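Local coordinates for protein peroxiredoxin (Clostridioides difficile, PDB 6TSB) that probably reduces peroxides through its peroxiredoxin domain and, through its spore-coat chitinase domain, hydrolyses the beta-1,4 linkages of chitin, at residues N45-F59 / I72-L84. Sequence-based numbering, arbitrary orientation.
Sequences NPTNVDAQLLDAVIF and IPYPRFLNQLLAL
In the glycoside hydrolase family 18 barrel of this chitinase domain, Val-57 and Phe-59 of strand 56-64 pack against Leu-78 and Leu-81 of helix 75-83, which runs back almost antiparallel to the strand, at 172° to residues 56-59. The Phe-59 ring lies against the first turn of the helix. Leu-78 CB lies 3.9 Å from the centroid of the Phe-59 ring, over one face, in a CH-pi contact only 5° off the normal, while Phe-77 CB meets the ring edge and Ile-72 CG2 comes within 3.6 Å of Phe-59 CE2. With CG trans to the backbone nitrogen (chi1 177°), the Phe-59 ring extends toward the start of the helix. Farther along, Leu-81 and Val-57 meet tip to tip, Leu-81 CD1 lying 3.8 Å from Val-57 CG2, and Leu-81 CD2 touches Phe-59 CB.

These residues form part of the layer between strands and helices of a TIM barrel: strand 56-64 runs parallel to strands 37-43 and 92-98 on its two sides, and helix 75-83 covers its outward-facing side chains. The loop following strand 37-43 also folds over the helix. Asn-45 CA sits above the Phe-77 ring, 3.7 Å from its centroid, in a second CH-pi contact, and Pro-46 wedges between Phe-77 and Gln-80, with its CD 3.6 Å from Phe-77 CD1. The extended Gln-80 chain carries NE2 to Thr-47 OG1 for a 2.7 Å hydrogen bond lying in the amide plane. That hydroxyl in turn donates to Asn-45 OD1, which also accepts from Thr-47 N in an Asx turn; two donors thus fix the Asn-45 amide. At the end of the type I turn from Pro-46 to Val-49, Val-49 CG1 lies 3.7 Å from Leu-84 CD1, and Val-49 also packs on Ser-334 of the second subunit.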
loop_
_atom_site.group_PDB
_atom_site.type_symbol
_atom_site.label_atom_id
_atom_site.label_comp_id
_atom_site.label_asym_id
_atom_site.label_seq_id
_atom_site.Cartn_x
_atom_site.Cartn_y
_atom_site.Cartn_z
ATOM N N ASN A 45 6.250 26.575 17.552
ATOM C CA ASN A 45 4.910 27.186 17.765
ATOM C C ASN A 45 3.857 26.115 18.042
ATOM O O ASN A 45 3.538 25.320 17.166
ATOM C CB ASN A 45 4.477 27.991 16.538
ATOM C CG ASN A 45 3.231 28.794 16.826
ATOM O OD1 ASN A 45 2.191 28.249 17.220
ATOM N ND2 ASN A 45 3.372 30.098 16.665
ATOM N N PRO A 46 3.201 26.083 19.217
ATOM C CA PRO A 46 2.323 24.963 19.554
ATOM C C PRO A 46 0.854 25.046 19.100
ATOM O O PRO A 46 0.025 24.297 19.643
ATOM C CB PRO A 46 2.353 25.044 21.090
ATOM C CG PRO A 46 2.300 26.532 21.320
ATOM C CD PRO A 46 3.273 27.075 20.291
ATOM N N THR A 47 0.529 25.964 18.187
ATOM C CA THR A 47 -0.872 26.365 17.861
ATOM C C THR A 47 -1.702 25.132 17.469
ATOM O O THR A 47 -2.875 24.976 17.968
ATOM C CB THR A 47 -0.813 27.447 16.778
ATOM O OG1 THR A 47 -0.441 28.663 17.436
ATOM C CG2 THR A 47 -2.114 27.596 16.036
ATOM N N ASN A 48 -1.089 24.240 16.680
ATOM C CA ASN A 48 -1.779 23.069 16.064
ATOM C C ASN A 48 -1.709 21.801 16.939
ATOM O O ASN A 48 -2.072 20.727 16.469
ATOM C CB ASN A 48 -1.254 22.853 14.648
ATOM C CG ASN A 48 -1.668 23.975 13.715
ATOM O OD1 ASN A 48 -2.821 24.421 13.755
ATOM N ND2 ASN A 48 -0.740 24.434 12.881
ATOM N N VAL A 49 -1.328 21.920 18.195
ATOM C CA VAL A 49 -1.507 20.822 19.176
ATOM C C VAL A 49 -3.003 20.653 19.472
ATOM O O VAL A 49 -3.662 21.669 19.737
ATOM C CB VAL A 49 -0.681 21.105 20.441
ATOM C CG1 VAL A 49 -1.044 20.168 21.572
ATOM C CG2 VAL A 49 0.805 21.025 20.123
ATOM N N ASP A 50 -3.483 19.400 19.454
ATOM C CA ASP A 50 -4.868 19.007 19.819
ATOM C C ASP A 50 -4.814 18.329 21.185
ATOM O O ASP A 50 -4.497 17.115 21.249
ATOM C CB ASP A 50 -5.506 18.145 18.713
ATOM C CG ASP A 50 -6.953 17.706 18.967
ATOM O OD1 ASP A 50 -7.512 18.008 20.069
ATOM O OD2 ASP A 50 -7.538 17.080 18.052
ATOM N N ALA A 51 -5.126 19.065 22.244
ATOM C CA ALA A 51 -5.121 18.536 23.626
ATOM C C ALA A 51 -5.928 17.231 23.744
ATOM O O ALA A 51 -5.629 16.405 24.640
ATOM C CB ALA A 51 -5.683 19.577 24.551
ATOM N N GLN A 52 -6.996 17.107 22.961
ATOM C CA GLN A 52 -7.994 16.006 23.056
ATOM C C GLN A 52 -7.322 14.662 22.732
ATOM O O GLN A 52 -7.779 13.661 23.262
ATOM C CB GLN A 52 -9.179 16.275 22.109
ATOM C CG GLN A 52 -9.929 17.582 22.388
ATOM C CD GLN A 52 -10.267 17.712 23.851
ATOM O OE1 GLN A 52 -9.981 18.724 24.493
ATOM N NE2 GLN A 52 -10.796 16.640 24.418
ATOM N N LEU A 53 -6.296 14.652 21.873
ATOM C CA LEU A 53 -5.542 13.439 21.468
ATOM C C LEU A 53 -4.537 12.978 22.544
ATOM O O LEU A 53 -4.184 11.760 22.515
ATOM C CB LEU A 53 -4.791 13.736 20.171
ATOM C CG LEU A 53 -5.635 13.990 18.925
ATOM C CD1 LEU A 53 -4.717 14.269 17.750
ATOM C CD2 LEU A 53 -6.535 12.794 18.625
ATOM N N LEU A 54 -4.082 13.875 23.430
ATOM C CA LEU A 54 -2.843 13.717 24.246
ATOM C C LEU A 54 -3.177 13.663 25.739
ATOM O O LEU A 54 -4.077 14.396 26.149
ATOM C CB LEU A 54 -1.924 14.904 23.965
ATOM C CG LEU A 54 -1.639 15.145 22.492
ATOM C CD1 LEU A 54 -0.680 16.310 22.316
ATOM C CD2 LEU A 54 -1.103 13.886 21.838
ATOM N N ASP A 55 -2.463 12.827 26.509
ATOM C CA ASP A 55 -2.483 12.850 27.997
ATOM C C ASP A 55 -1.451 13.868 28.490
ATOM O O ASP A 55 -1.573 14.353 29.630
ATOM C CB ASP A 55 -2.188 11.470 28.597
ATOM C CG ASP A 55 -3.192 10.386 28.245
ATOM O OD1 ASP A 55 -4.247 10.380 28.876
ATOM O OD2 ASP A 55 -2.892 9.561 27.342
ATOM N N ALA A 56 -0.426 14.133 27.680
ATOM C CA ALA A 56 0.694 14.999 28.080
ATOM C C ALA A 56 1.408 15.578 26.862
ATOM O O ALA A 56 1.486 14.924 25.795
ATOM C CB ALA A 56 1.650 14.218 28.932
ATOM N N VAL A 57 1.875 16.803 27.050
ATOM C CA VAL A 57 2.690 17.587 26.086
ATOM C C VAL A 57 4.016 17.899 26.781
ATOM O O VAL A 57 4.014 18.243 28.022
ATOM C CB VAL A 57 1.965 18.872 25.634
ATOM C CG1 VAL A 57 0.781 18.539 24.755
ATOM C CG2 VAL A 57 1.509 19.731 26.805
ATOM N N ILE A 58 5.097 17.776 26.024
ATOM C CA ILE A 58 6.465 18.009 26.542
ATOM C C ILE A 58 7.006 19.179 25.739
ATOM O O ILE A 58 7.336 18.972 24.575
ATOM C CB ILE A 58 7.364 16.756 26.445
ATOM C CG1 ILE A 58 6.764 15.534 27.142
ATOM C CG2 ILE A 58 8.731 17.077 27.003
ATOM C CD1 ILE A 58 7.664 14.295 27.124
ATOM N N PHE A 59 7.047 20.364 26.351
ATOM C CA PHE A 59 7.652 21.575 25.745
ATOM C C PHE A 59 9.151 21.345 25.547
ATOM O O PHE A 59 9.857 21.043 26.525
ATOM C CB PHE A 59 7.437 22.810 26.621
ATOM C CG PHE A 59 8.114 24.032 26.054
ATOM C CD1 PHE A 59 7.587 24.685 24.946
ATOM C CD2 PHE A 59 9.290 24.513 26.596
ATOM C CE1 PHE A 59 8.213 25.797 24.403
ATOM C CE2 PHE A 59 9.923 25.622 26.045
ATOM C CZ PHE A 59 9.390 26.254 24.945
ATOM N N ILE A 72 14.442 29.557 29.303
ATOM C CA ILE A 72 13.553 29.206 28.159
ATOM C C ILE A 72 13.881 30.147 27.000
ATOM O O ILE A 72 13.558 31.317 27.054
ATOM C CB ILE A 72 12.066 29.398 28.533
ATOM C CG1 ILE A 72 11.717 29.096 29.999
ATOM C CG2 ILE A 72 11.191 28.639 27.553
ATOM C CD1 ILE A 72 11.410 27.651 30.336
ATOM N N PRO A 73 14.495 29.712 25.887
ATOM C CA PRO A 73 14.669 30.600 24.740
ATOM C C PRO A 73 13.386 31.275 24.201
ATOM O O PRO A 73 13.496 32.383 23.733
ATOM C CB PRO A 73 15.271 29.704 23.642
ATOM C CG PRO A 73 15.791 28.463 24.347
ATOM C CD PRO A 73 15.111 28.392 25.695
ATOM N N TYR A 74 12.231 30.596 24.218
ATOM C CA TYR A 74 10.957 31.071 23.608
ATOM C C TYR A 74 9.785 30.903 24.573
ATOM O O TYR A 74 8.874 30.126 24.313
ATOM C CB TYR A 74 10.637 30.288 22.333
ATOM C CG TYR A 74 11.653 30.389 21.230
ATOM C CD1 TYR A 74 11.568 31.388 20.281
ATOM C CD2 TYR A 74 12.645 29.430 21.080
ATOM C CE1 TYR A 74 12.467 31.467 19.230
ATOM C CE2 TYR A 74 13.573 29.513 20.052
ATOM C CZ TYR A 74 13.489 30.544 19.128
ATOM O OH TYR A 74 14.374 30.643 18.099
ATOM N N PRO A 75 9.738 31.649 25.700
ATOM C CA PRO A 75 8.688 31.454 26.709
ATOM C C PRO A 75 7.233 31.585 26.219
ATOM O O PRO A 75 6.361 30.987 26.826
ATOM C CB PRO A 75 8.964 32.535 27.774
ATOM C CG PRO A 75 9.974 33.489 27.146
ATOM C CD PRO A 75 10.691 32.712 26.061
ATOM N N ARG A 76 6.980 32.347 25.155
ATOM C CA ARG A 76 5.588 32.635 24.727
ATOM C C ARG A 76 4.912 31.335 24.279
ATOM O O ARG A 76 3.709 31.184 24.526
ATOM C CB ARG A 76 5.590 33.710 23.638
ATOM C CG ARG A 76 6.147 33.265 22.295
ATOM C CD ARG A 76 6.066 34.435 21.335
ATOM N NE ARG A 76 6.389 34.106 19.954
ATOM C CZ ARG A 76 7.626 34.010 19.474
ATOM N NH1 ARG A 76 8.662 34.205 20.271
ATOM N NH2 ARG A 76 7.820 33.703 18.203
ATOM N N PHE A 77 5.671 30.441 23.637
ATOM C CA PHE A 77 5.229 29.090 23.193
ATOM C C PHE A 77 4.822 28.235 24.395
ATOM O O PHE A 77 3.821 27.499 24.316
ATOM C CB PHE A 77 6.332 28.409 22.387
ATOM C CG PHE A 77 6.597 29.042 21.045
ATOM C CD1 PHE A 77 5.645 29.841 20.421
ATOM C CD2 PHE A 77 7.802 28.818 20.389
ATOM C CE1 PHE A 77 5.904 30.411 19.182
ATOM C CE2 PHE A 77 8.067 29.414 19.165
ATOM C CZ PHE A 77 7.118 30.207 18.567
ATOM N N LEU A 78 5.548 28.359 25.494
ATOM C CA LEU A 78 5.298 27.533 26.690
ATOM C C LEU A 78 4.031 28.074 27.363
ATOM O O LEU A 78 3.214 27.264 27.833
ATOM C CB LEU A 78 6.511 27.586 27.627
ATOM C CG LEU A 78 6.278 26.954 29.005
ATOM C CD1 LEU A 78 5.881 25.491 28.876
ATOM C CD2 LEU A 78 7.508 27.069 29.893
ATOM N N ASN A 79 3.889 29.395 27.457
ATOM C CA ASN A 79 2.673 29.998 28.054
ATOM C C ASN A 79 1.476 29.617 27.184
ATOM O O ASN A 79 0.434 29.247 27.754
ATOM C CB ASN A 79 2.804 31.509 28.221
ATOM C CG ASN A 79 3.808 31.878 29.291
ATOM O OD1 ASN A 79 4.610 32.786 29.092
ATOM N ND2 ASN A 79 3.770 31.171 30.410
ATOM N N GLN A 80 1.622 29.691 25.860
ATOM C CA GLN A 80 0.535 29.324 24.917
ATOM C C GLN A 80 0.126 27.878 25.198
ATOM O O GLN A 80 -1.059 27.617 25.433
ATOM C CB GLN A 80 0.985 29.499 23.469
ATOM C CG GLN A 80 -0.159 29.368 22.474
ATOM C CD GLN A 80 0.295 29.572 21.055
ATOM O OE1 GLN A 80 1.291 30.244 20.813
ATOM N NE2 GLN A 80 -0.430 28.995 20.112
ATOM N N LEU A 81 1.111 26.996 25.287
ATOM C CA LEU A 81 0.901 25.539 25.494
ATOM C C LEU A 81 0.258 25.296 26.865
ATOM O O LEU A 81 -0.623 24.428 26.946
ATOM C CB LEU A 81 2.251 24.842 25.309
ATOM C CG LEU A 81 2.254 23.331 25.485
ATOM C CD1 LEU A 81 1.485 22.645 24.359
ATOM C CD2 LEU A 81 3.691 22.840 25.533
ATOM N N LEU A 82 0.611 26.082 27.883
ATOM C CA LEU A 82 0.075 25.957 29.259
ATOM C C LEU A 82 -1.405 26.308 29.249
ATOM O O LEU A 82 -2.123 25.783 30.113
ATOM C CB LEU A 82 0.824 26.884 30.227
ATOM C CG LEU A 82 2.115 26.297 30.796
ATOM C CD1 LEU A 82 2.948 27.358 31.482
ATOM C CD2 LEU A 82 1.803 25.172 31.759
ATOM N N ALA A 83 -1.814 27.197 28.346
ATOM C CA ALA A 83 -3.202 27.696 28.271
ATOM C C ALA A 83 -4.156 26.574 27.819
ATOM O O ALA A 83 -5.341 26.664 28.153
ATOM C CB ALA A 83 -3.250 28.889 27.355
ATOM N N LEU A 84 -3.668 25.542 27.119
ATOM C CA LEU A 84 -4.489 24.356 26.731
ATOM C C LEU A 84 -5.128 23.701 27.956
ATOM O O LEU A 84 -6.076 22.960 27.756
ATOM C CB LEU A 84 -3.640 23.323 25.991
ATOM C CG LEU A 84 -3.150 23.766 24.627
ATOM C CD1 LEU A 84 -2.381 22.644 23.941
ATOM C CD2 LEU A 84 -4.324 24.238 23.775
#